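Local coordinates for trophoblast glycoprotein (Homo sapiens, PDB 4CNC) that may inhibit Wnt/beta-catenin signalling at the cell surface, by interacting indirectly with LRP6 and blocking its Wnt3a-dependent internalization, at residues P7-C12 / R24-V29; A213-H218 / N237-C242; I231-D236 / T256-G261. One frame throughout, in Å; residues are numbered along the deposited sequence.

Contact 1: residues P7-C12 / R24-V29; sequences PALCEC and RNLTEV. With NAG (2-acetamido-2-deoxy-beta-D-glucopyranose), chain E.
Leu9 lays its CD1 methyl against CD2 of Leu26, 3.6 Å away, and the two side chains run alongside each other, head to tail. Leu9 sits in a type II beta turn from Pro7 to Cys10, closed by the bond from Cys10 N to Pro7 O at 3.1 Å. Its carbonyl faces Arg24. Arg24 CG approaches Leu9 O to 3.5 Å, and NH1 comes to 2.8 Å from the same oxygen. The arginine chain bends at chi2 (-70°), which curls it round Leu9 O. The other terminal nitrogen, NH2, forms a long salt bridge with Glu11 OE2 at 3.8 Å. That oxygen lies at the guanidinium edge, but the carboxylate and guanidinium planes are 87° apart. Asn45 OD1 accepts from the backbone N of both Arg24 and Leu26, which ties this loop to the first repeat. The disulfides Cys10-Cys21 and Cys6-Cys12 pin the turn side, as in an LRRNT cap. Asn25, between Arg24 and Leu26, carries an N-linked sugar, with ND2 bonded to C1 of the NAG. This is a small surface contact. The ion pair is long, with its planes nearly perpendicular, so it is probably weak; the disulfides are likely to hold the cap more firmly.

Contact 2: residues A213-H218 / N237-C242; sequences ALKVLH and NNPWVC
Trp240 turns its indole under the 213-218 loop, with Leu214 O over one face of the ring, 3.8 Å above the plane. Asn238 CB lies over the same face, towards the rim. The six-membered end of the indole meets the loop along its edge, where Val216 CA lies in the ring plane. Trp240 CZ3 reaches Leu217 CG at 4.1 Å, and these two side chains cross at a slant.

Leu214 and Asn238 lie side by side and point the same way. The asparagine oxygen OD1 accepts from Leu214 N at 3.1 Å, though its position is less sure. Asn238 ND2 is hydrogen-bonded to the carbonyls of Leu235 and Leu209, so this one amide joins three backbone segments.

Lys215 crosses the Pro239 ring at about a right angle. Bends at chi2 (-144°) and chi3 (132°) carry the Lys215 chain over CG2 of Val241, with Lys215 CD 3.8 Å away. They bring Lys215 NZ within 2.9 Å of Pro239 O in a weak hydrogen bond. Pro239 is the centre of an inverse gamma turn. A backbone bond adds to this: Val241 N donates to Lys215 O at 2.9 Å and 172°.

The contact joins LRR 7 to the LRRCT cap. The short, weakly bonded strand 240-241 runs parallel to strand 267-269, and the disulfide from Cys242, just after it, to Cys267 ties the two. Met249 of helix 247-255 touches both Leu217 and Trp240, while His218 stands at the N-cap of helix 219-226.

Contact 3: residues I231-D236 / T256-G261; sequences IRVFLD and TEVVQG. With NAG (2-acetamido-2-deoxy-beta-D-glucopyranose), chain H; SO4 (sulfate ion), chain K.
Val233 and Val259 pair as a parallel beta bridge at the C-terminal end of the long leucine-rich-repeat sheet. Strand 259-260, in the LRRCT cap, is its outermost strand. Two backbone hydrogen bonds make the bridge. Val233 N donates to Val258 O at 2.7 Å, and Gln260 N donates to Val233 O at 2.9 Å. Both bonds are nearly straight.

Ile231 CG2 meets Val258 CG1 at 3.8 Å, and Leu235 CD1 approaches Val259 CG2. Trp252 of helix 247-255 touches both Val258 and Val259.

Phe234 and Gln260 form a CH-pi contact. Gln260 CG lies over the ring face, 3.9 Å from the centroid of the Phe234 ring and 18° off the normal. A bend at chi2 (-66°) turns the Gln260 amide from the ring towards Arg232. There NE2 packs on the aliphatic CB and CG of Arg232, with the amide and guanidinium planes almost perpendicular. The same NE2 makes a weak hydrogen bond to Val258 O.

Polar groups lie at both ends. Arg232 NH2 donates to O3 of a sulfate, probably from the crystallisation liquor, and to O3 of a NAG at 2.8 Å. His208 of the preceding strand stacks on Phe234 and binds the sulfate together with Ser206 and Arg158. At the other end, Asp236 OD2 forms a salt bridge with Arg264. One water bridges the two segments: it accepts from Leu235 N and donates to Asp236 OD1 and, at 2.6 Å, to Gln260 O.

All three contacts lie in the leucine-rich-repeat part of the protein, which is predicted to be extracellular. Contact 1 belongs to the N-terminal cap, and contacts 2 and 3 to the C-terminal end of the solenoid. Contact 1 is a surface contact; the other two are partly buried. Contacts 1 and 3 reach opposite ends of the same long sheet, with centres about 42 Å apart. Contacts 2 and 3 alternate along the chain and touch, Trp240 CZ2 lying 3.7 Å from Leu235 O. A parallel strand pair carries contact 3, whereas contact 2 combines a tryptophan with side-chain and backbone hydrogen bonds. Contact 1 rests on a leucine pair and a long salt bridge.

Contact 1: residues P7-C12 / R24-V29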
loop_
_atom_site.group_PDB
_atom_site.type_symbol
_atom_site.label_atom_id
_atom_site.label_comp_id
_atom_site.label_asym_id
_atom_site.label_seq_id
_atom_site.Cartn_x
_atom_site.Cartn_y
_atom_site.Cartn_z
ATOM N N PRO A 7 13.351 27.273 -7.023
ATOM C CA PRO A 7 14.664 26.793 -6.604
ATOM C C PRO A 7 15.500 26.273 -7.757
ATOM O O PRO A 7 14.958 25.800 -8.771
ATOM C CB PRO A 7 14.361 25.635 -5.658
ATOM C CG PRO A 7 12.934 25.731 -5.307
ATOM C CD PRO A 7 12.253 26.653 -6.246
ATOM N N ALA A 8 16.828 26.359 -7.610
ATOM C CA ALA A 8 17.710 25.852 -8.663
ATOM C C ALA A 8 17.450 24.374 -8.731
ATOM O O ALA A 8 17.126 23.748 -7.715
ATOM C CB ALA A 8 19.164 26.104 -8.330
ATOM N N LEU A 9 17.569 23.838 -9.936
ATOM C CA LEU A 9 17.341 22.430 -10.237
ATOM C C LEU A 9 15.870 22.012 -10.138
ATOM O O LEU A 9 15.569 20.819 -10.161
ATOM C CB LEU A 9 18.198 21.549 -9.355
ATOM C CG LEU A 9 19.674 21.977 -9.400
ATOM C CD1 LEU A 9 20.424 21.414 -8.196
ATOM C CD2 LEU A 9 20.311 21.598 -10.742
ATOM N N CYS A 10 14.969 22.977 -10.006
ATOM C CA CYS A 10 13.539 22.693 -10.027
ATOM C C CYS A 10 12.860 23.448 -11.162
ATOM O O CYS A 10 13.444 24.340 -11.776
ATOM C CB CYS A 10 12.882 23.079 -8.700
ATOM S SG CYS A 10 13.639 22.212 -7.282
ATOM N N GLU A 11 11.635 23.029 -11.451
ATOM C CA GLU A 11 10.730 23.696 -12.429
ATOM C C GLU A 11 9.480 23.935 -11.678
ATOM O O GLU A 11 8.990 23.045 -10.963
ATOM C CB GLU A 11 10.454 22.791 -13.601
ATOM C CG GLU A 11 11.740 22.146 -14.034
ATOM C CD GLU A 11 11.848 21.993 -15.493
ATOM O OE1 GLU A 11 10.942 21.310 -16.051
ATOM O OE2 GLU A 11 12.839 22.547 -16.043
ATOM N N CYS A 12 8.970 25.140 -11.801
ATOM C CA CYS A 12 7.807 25.542 -11.005
ATOM C C CYS A 12 6.726 26.108 -11.907
ATOM O O CYS A 12 6.994 26.716 -12.993
ATOM C CB CYS A 12 8.235 26.601 -9.987
ATOM S SG CYS A 12 9.581 26.104 -8.854
ATOM N N ARG A 24 17.339 14.909 -10.668
ATOM C CA ARG A 24 18.421 15.917 -10.589
ATOM C C ARG A 24 19.488 15.609 -9.546
ATOM O O ARG A 24 20.304 16.468 -9.222
ATOM C CB ARG A 24 17.828 17.304 -10.271
ATOM C CG ARG A 24 16.957 17.876 -11.391
ATOM C CD ARG A 24 17.738 18.297 -12.628
ATOM N NE ARG A 24 16.841 18.627 -13.743
ATOM C CZ ARG A 24 16.079 19.725 -13.821
ATOM N NH1 ARG A 24 16.103 20.639 -12.858
ATOM N NH2 ARG A 24 15.296 19.927 -14.878
ATOM N N ASN A 25 19.450 14.402 -8.996
ATOM C CA ASN A 25 20.397 13.976 -7.937
ATOM C C ASN A 25 20.540 14.889 -6.724
ATOM O O ASN A 25 21.614 15.011 -6.125
ATOM C CB ASN A 25 21.756 13.697 -8.581
ATOM C CG ASN A 25 21.648 12.593 -9.592
ATOM O OD1 ASN A 25 20.741 11.751 -9.485
ATOM N ND2 ASN A 25 22.489 12.605 -10.587
ATOM N N LEU A 26 19.445 15.506 -6.327
ATOM C CA LEU A 26 19.464 16.341 -5.143
ATOM C C LEU A 26 19.824 15.482 -3.947
ATOM O O LEU A 26 19.380 14.375 -3.837
ATOM C CB LEU A 26 18.079 16.946 -4.926
ATOM C CG LEU A 26 17.567 17.925 -5.989
ATOM C CD1 LEU A 26 16.211 18.500 -5.567
ATOM C CD2 LEU A 26 18.585 19.023 -6.241
ATOM N N THR A 27 20.635 15.999 -3.048
ATOM C CA THR A 27 20.950 15.293 -1.830
ATOM C C THR A 27 20.160 15.835 -0.651
ATOM O O THR A 27 20.184 15.255 0.415
ATOM C CB THR A 27 22.448 15.340 -1.512
ATOM O OG1 THR A 27 22.865 16.710 -1.431
ATOM C CG2 THR A 27 23.214 14.611 -2.612
ATOM N N GLU A 28 19.461 16.955 -0.827
ATOM C CA GLU A 28 18.575 17.406 0.203
ATOM C C GLU A 28 17.376 18.084 -0.429
ATOM O O GLU A 28 17.419 18.524 -1.586
ATOM C CB GLU A 28 19.310 18.338 1.173
ATOM C CG GLU A 28 19.890 19.546 0.511
ATOM C CD GLU A 28 20.709 20.433 1.458
ATOM O OE1 GLU A 28 20.476 20.423 2.692
ATOM O OE2 GLU A 28 21.589 21.169 0.945
ATOM N N VAL A 29 16.322 18.194 0.364
ATOM C CA VAL A 29 15.125 18.872 -0.032
ATOM C C VAL A 29 15.458 20.347 -0.164
ATOM O O VAL A 29 16.119 20.882 0.695
ATOM C CB VAL A 29 13.996 18.688 1.008
ATOM C CG1 VAL A 29 12.835 19.613 0.674
ATOM C CG2 VAL A 29 13.539 17.259 1.005
HETATM C C1 NAG E . 22.372 11.548 -11.557
HETATM C C2 NAG E . 22.719 12.127 -12.927
HETATM C C3 NAG E . 22.957 10.990 -13.933
HETATM C C4 NAG E . 23.870 9.867 -13.397
HETATM C C5 NAG E . 23.465 9.383 -11.985
HETATM C C6 NAG E . 24.478 8.445 -11.317
HETATM C C7 NAG E . 21.707 14.108 -13.993
HETATM C C8 NAG E . 20.449 14.816 -14.424
HETATM N N2 NAG E . 21.587 12.918 -13.381
HETATM O O3 NAG E . 23.464 11.572 -15.116
HETATM O O4 NAG E . 23.922 8.826 -14.363
HETATM O O5 NAG E . 23.235 10.498 -11.128
HETATM O O6 NAG E . 25.669 9.190 -11.181
HETATM O O7 NAG E . 22.791 14.635 -14.219
#

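Contact 2: residues A213-H218 / N237-C242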
loop_
_atom_site.group_PDB
_atom_site.type_symbol
_atom_site.label_atom_id
_atom_site.label_comp_id
_atom_site.label_asym_id
_atom_site.label_seq_id
_atom_site.Cartn_x
_atom_site.Cartn_y
_atom_site.Cartn_z
ATOM N N ALA A 213 1.221 -15.842 -2.880
ATOM C CA ALA A 213 1.544 -17.253 -2.859
ATOM C C ALA A 213 0.375 -18.069 -2.242
ATOM O O ALA A 213 0.549 -19.179 -1.641
ATOM C CB ALA A 213 2.855 -17.485 -2.133
ATOM N N LEU A 214 -0.827 -17.513 -2.433
ATOM C CA LEU A 214 -2.025 -18.088 -1.875
ATOM C C LEU A 214 -2.359 -19.374 -2.627
ATOM O O LEU A 214 -2.337 -19.411 -3.886
ATOM C CB LEU A 214 -3.208 -17.108 -2.000
ATOM C CG LEU A 214 -3.070 -15.751 -1.254
ATOM C CD1 LEU A 214 -4.251 -14.890 -1.580
ATOM C CD2 LEU A 214 -2.925 -15.899 0.242
ATOM N N LYS A 215 -2.662 -20.411 -1.848
ATOM C CA LYS A 215 -3.010 -21.725 -2.398
ATOM C C LYS A 215 -4.514 -21.977 -2.423
ATOM O O LYS A 215 -5.014 -22.689 -3.276
ATOM C CB LYS A 215 -2.274 -22.843 -1.603
ATOM C CG LYS A 215 -0.764 -22.586 -1.577
ATOM C CD LYS A 215 0.085 -23.837 -1.645
ATOM C CE LYS A 215 1.214 -23.708 -2.691
ATOM N NZ LYS A 215 0.821 -23.178 -4.061
ATOM N N VAL A 216 -5.239 -21.432 -1.473
ATOM C CA VAL A 216 -6.699 -21.703 -1.385
ATOM C C VAL A 216 -7.300 -20.727 -0.401
ATOM O O VAL A 216 -6.600 -20.190 0.482
ATOM C CB VAL A 216 -6.988 -23.181 -0.926
ATOM C CG1 VAL A 216 -6.647 -23.411 0.533
ATOM C CG2 VAL A 216 -8.463 -23.589 -1.148
ATOM N N LEU A 217 -8.571 -20.420 -0.561
ATOM C CA LEU A 217 -9.289 -19.651 0.466
ATOM C C LEU A 217 -10.323 -20.558 1.146
ATOM O O LEU A 217 -11.054 -21.302 0.452
ATOM C CB LEU A 217 -9.994 -18.504 -0.157
ATOM C CG LEU A 217 -9.200 -17.522 -0.975
ATOM C CD1 LEU A 217 -10.227 -16.519 -1.501
ATOM C CD2 LEU A 217 -8.083 -16.894 -0.127
ATOM N N HIS A 218 -10.357 -20.518 2.488
ATOM C CA HIS A 218 -11.256 -21.414 3.262
ATOM C C HIS A 218 -12.604 -20.759 3.537
ATOM O O HIS A 218 -12.727 -19.585 3.382
ATOM C CB HIS A 218 -10.576 -21.822 4.576
ATOM C CG HIS A 218 -9.278 -22.564 4.384
ATOM N ND1 HIS A 218 -9.213 -23.788 3.738
ATOM C CD2 HIS A 218 -8.001 -22.255 4.727
ATOM C CE1 HIS A 218 -7.957 -24.206 3.705
ATOM N NE2 HIS A 218 -7.200 -23.294 4.292
ATOM N N ASN A 237 -3.162 -14.389 -10.545
ATOM C CA ASN A 237 -1.741 -14.830 -10.459
ATOM C C ASN A 237 -1.296 -15.248 -9.066
ATOM O O ASN A 237 -0.240 -14.826 -8.570
ATOM C CB ASN A 237 -0.812 -13.713 -10.950
ATOM C CG ASN A 237 -1.155 -13.232 -12.336
ATOM O OD1 ASN A 237 -1.074 -13.990 -13.301
ATOM N ND2 ASN A 237 -1.563 -11.993 -12.443
ATOM N N ASN A 238 -2.083 -16.097 -8.418
ATOM C CA ASN A 238 -1.694 -16.811 -7.213
ATOM C C ASN A 238 -1.665 -18.316 -7.570
ATOM O O ASN A 238 -2.463 -18.745 -8.417
ATOM C CB ASN A 238 -2.724 -16.608 -6.114
ATOM C CG ASN A 238 -2.491 -15.330 -5.331
ATOM O OD1 ASN A 238 -1.592 -15.232 -4.464
ATOM N ND2 ASN A 238 -3.322 -14.348 -5.627
ATOM N N PRO A 239 -0.850 -19.080 -6.891
ATOM C CA PRO A 239 -0.585 -20.493 -7.225
ATOM C C PRO A 239 -1.634 -21.417 -6.624
ATOM O O PRO A 239 -1.334 -22.232 -5.737
ATOM C CB PRO A 239 0.757 -20.727 -6.569
ATOM C CG PRO A 239 0.750 -19.857 -5.354
ATOM C CD PRO A 239 0.094 -18.602 -5.837
ATOM N N TRP A 240 -2.882 -21.227 -7.054
ATOM C CA TRP A 240 -3.995 -21.994 -6.513
ATOM C C TRP A 240 -3.835 -23.496 -6.655
ATOM O O TRP A 240 -3.414 -23.998 -7.727
ATOM C CB TRP A 240 -5.332 -21.590 -7.152
ATOM C CG TRP A 240 -5.615 -20.128 -7.097
ATOM C CD1 TRP A 240 -5.595 -19.242 -8.154
ATOM C CD2 TRP A 240 -5.906 -19.356 -5.938
ATOM N NE1 TRP A 240 -5.900 -17.981 -7.704
ATOM C CE2 TRP A 240 -6.059 -18.017 -6.347
ATOM C CE3 TRP A 240 -6.050 -19.667 -4.580
ATOM C CZ2 TRP A 240 -6.350 -16.989 -5.445
ATOM C CZ3 TRP A 240 -6.330 -18.667 -3.712
ATOM C CH2 TRP A 240 -6.480 -17.335 -4.143
ATOM N N VAL A 241 -4.197 -24.224 -5.599
ATOM C CA VAL A 241 -4.107 -25.674 -5.613
ATOM C C VAL A 241 -5.491 -26.255 -5.810
ATOM O O VAL A 241 -6.370 -26.111 -4.924
ATOM C CB VAL A 241 -3.465 -26.198 -4.333
ATOM C CG1 VAL A 241 -3.437 -27.720 -4.390
ATOM C CG2 VAL A 241 -2.032 -25.610 -4.184
ATOM N N CYS A 242 -5.712 -26.878 -6.976
ATOM C CA CYS A 242 -7.047 -27.413 -7.334
ATOM C C CYS A 242 -7.219 -28.896 -6.883
ATOM O O CYS A 242 -7.150 -29.800 -7.681
ATOM C CB CYS A 242 -7.341 -27.198 -8.810
ATOM S SG CYS A 242 -7.358 -25.378 -9.133
#

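Contact 3: residues I231-D236 / T256-G261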
loop_
_atom_site.group_PDB
_atom_site.type_symbol
_atom_site.label_atom_id
_atom_site.label_comp_id
_atom_site.label_asym_id
_atom_site.label_seq_id
_atom_site.Cartn_x
_atom_site.Cartn_y
_atom_site.Cartn_z
ATOM N N ILE A 231 -17.009 -4.407 -1.339
ATOM C CA ILE A 231 -15.632 -4.891 -1.534
ATOM C C ILE A 231 -15.465 -5.430 -2.955
ATOM O O ILE A 231 -16.382 -6.090 -3.505
ATOM C CB ILE A 231 -15.253 -5.990 -0.489
ATOM C CG1 ILE A 231 -13.813 -6.442 -0.638
ATOM C CG2 ILE A 231 -16.029 -7.264 -0.682
ATOM C CD1 ILE A 231 -12.866 -5.560 0.024
ATOM N N ARG A 232 -14.309 -5.179 -3.527
ATOM C CA ARG A 232 -13.834 -5.761 -4.771
ATOM C C ARG A 232 -12.496 -6.326 -4.467
ATOM O O ARG A 232 -11.615 -5.615 -3.924
ATOM C CB ARG A 232 -13.703 -4.704 -5.876
ATOM C CG ARG A 232 -14.983 -3.953 -6.160
ATOM C CD ARG A 232 -14.829 -2.718 -7.070
ATOM N NE ARG A 232 -14.231 -1.560 -6.357
ATOM C CZ ARG A 232 -12.996 -1.079 -6.553
ATOM N NH1 ARG A 232 -12.185 -1.583 -7.487
ATOM N NH2 ARG A 232 -12.568 -0.068 -5.810
ATOM N N VAL A 233 -12.344 -7.625 -4.692
ATOM C CA VAL A 233 -11.143 -8.368 -4.397
ATOM C C VAL A 233 -10.432 -8.807 -5.665
ATOM O O VAL A 233 -11.073 -9.325 -6.607
ATOM C CB VAL A 233 -11.467 -9.625 -3.548
ATOM C CG1 VAL A 233 -10.213 -10.327 -3.045
ATOM C CG2 VAL A 233 -12.300 -9.265 -2.343
ATOM N N PHE A 234 -9.124 -8.635 -5.679
ATOM C CA PHE A 234 -8.288 -8.984 -6.819
ATOM C C PHE A 234 -7.387 -10.127 -6.427
ATOM O O PHE A 234 -6.606 -9.996 -5.472
ATOM C CB PHE A 234 -7.465 -7.800 -7.220
ATOM C CG PHE A 234 -8.282 -6.609 -7.654
ATOM C CD1 PHE A 234 -8.944 -5.778 -6.724
ATOM C CD2 PHE A 234 -8.367 -6.291 -9.013
ATOM C CE1 PHE A 234 -9.656 -4.668 -7.132
ATOM C CE2 PHE A 234 -9.091 -5.190 -9.428
ATOM C CZ PHE A 234 -9.733 -4.377 -8.503
ATOM N N LEU A 235 -7.488 -11.261 -7.142
ATOM C CA LEU A 235 -6.881 -12.502 -6.708
ATOM C C LEU A 235 -6.002 -13.122 -7.827
ATOM O O LEU A 235 -5.503 -14.222 -7.685
ATOM C CB LEU A 235 -7.970 -13.508 -6.228
ATOM C CG LEU A 235 -8.707 -13.207 -4.907
ATOM C CD1 LEU A 235 -9.902 -14.131 -4.754
ATOM C CD2 LEU A 235 -7.741 -13.331 -3.740
ATOM N N ASP A 236 -5.768 -12.402 -8.925
ATOM C CA ASP A 236 -5.117 -13.023 -10.102
ATOM C C ASP A 236 -3.649 -13.404 -9.800
ATOM O O ASP A 236 -2.980 -12.831 -8.925
ATOM C CB ASP A 236 -5.196 -12.087 -11.301
ATOM C CG ASP A 236 -6.635 -11.952 -11.916
ATOM O OD1 ASP A 236 -7.635 -12.656 -11.571
ATOM O OD2 ASP A 236 -6.751 -11.108 -12.833
ATOM N N THR A 256 -20.347 -15.440 -6.329
ATOM C CA THR A 256 -19.971 -14.103 -5.874
ATOM C C THR A 256 -19.929 -13.064 -6.969
ATOM O O THR A 256 -19.710 -13.371 -8.156
ATOM C CB THR A 256 -18.636 -14.113 -5.113
ATOM O OG1 THR A 256 -18.503 -12.872 -4.395
ATOM C CG2 THR A 256 -17.442 -14.257 -6.061
ATOM N N GLU A 257 -20.092 -11.809 -6.565
ATOM C CA GLU A 257 -19.764 -10.705 -7.410
ATOM C C GLU A 257 -18.594 -9.895 -6.904
ATOM O O GLU A 257 -18.348 -8.826 -7.433
ATOM C CB GLU A 257 -20.998 -9.800 -7.590
ATOM C CG GLU A 257 -22.108 -10.585 -8.285
ATOM C CD GLU A 257 -23.309 -9.749 -8.652
ATOM O OE1 GLU A 257 -23.512 -8.698 -7.996
ATOM O OE2 GLU A 257 -24.043 -10.170 -9.586
ATOM N N VAL A 258 -17.903 -10.341 -5.870
ATOM C CA VAL A 258 -16.915 -9.424 -5.276
ATOM C C VAL A 258 -15.530 -9.585 -5.877
ATOM O O VAL A 258 -14.662 -8.775 -5.618
ATOM C CB VAL A 258 -16.781 -9.552 -3.770
ATOM C CG1 VAL A 258 -18.109 -9.312 -3.081
ATOM C CG2 VAL A 258 -16.129 -10.849 -3.381
ATOM N N VAL A 259 -15.339 -10.622 -6.674
ATOM C CA VAL A 259 -14.006 -10.894 -7.250
ATOM C C VAL A 259 -13.928 -10.259 -8.612
ATOM O O VAL A 259 -14.775 -10.549 -9.500
ATOM C CB VAL A 259 -13.747 -12.385 -7.319
ATOM C CG1 VAL A 259 -12.427 -12.707 -7.978
ATOM C CG2 VAL A 259 -13.776 -13.018 -5.944
ATOM N N GLN A 260 -12.903 -9.427 -8.821
ATOM C CA GLN A 260 -12.706 -8.750 -10.102
ATOM C C GLN A 260 -11.844 -9.614 -11.032
ATOM O O GLN A 260 -10.842 -10.204 -10.604
ATOM C CB GLN A 260 -12.042 -7.396 -9.899
ATOM C CG GLN A 260 -12.687 -6.634 -8.772
ATOM C CD GLN A 260 -14.109 -6.264 -9.092
ATOM O OE1 GLN A 260 -14.338 -5.581 -10.084
ATOM N NE2 GLN A 260 -15.074 -6.742 -8.299
ATOM N N GLY A 261 -12.260 -9.682 -12.293
ATOM C CA GLY A 261 -11.556 -10.467 -13.299
ATOM C C GLY A 261 -11.542 -11.938 -12.886
ATOM O O GLY A 261 -10.528 -12.606 -13.010
HETATM C C1 NAG H . -16.912 2.761 -7.134
HETATM C C2 NAG H . -16.147 2.262 -5.910
HETATM C C3 NAG H . -14.771 2.899 -5.725
HETATM C C4 NAG H . -13.982 2.853 -7.017
HETATM C C5 NAG H . -14.786 3.348 -8.220
HETATM C C6 NAG H . -13.991 3.158 -9.508
HETATM C C7 NAG H . -17.544 1.668 -4.027
HETATM C C8 NAG H . -18.270 2.173 -2.812
HETATM N N2 NAG H . -16.900 2.599 -4.721
HETATM O O3 NAG H . -14.034 2.106 -4.787
HETATM O O4 NAG H . -12.811 3.601 -6.787
HETATM O O5 NAG H . -16.067 2.718 -8.297
HETATM O O6 NAG H . -14.156 1.817 -9.914
HETATM O O7 NAG H . -17.567 0.480 -4.360
HETATM S S SO4 K . -8.266 0.457 -6.484
HETATM O O1 SO4 K . -7.287 1.357 -7.069
HETATM O O2 SO4 K . -8.578 -0.715 -7.328
HETATM O O3 SO4 K . -9.551 1.140 -6.244
HETATM O O4 SO4 K . -7.647 -0.069 -5.245
HETATM O O HOH W 1 -9.220 -11.817 -9.345
#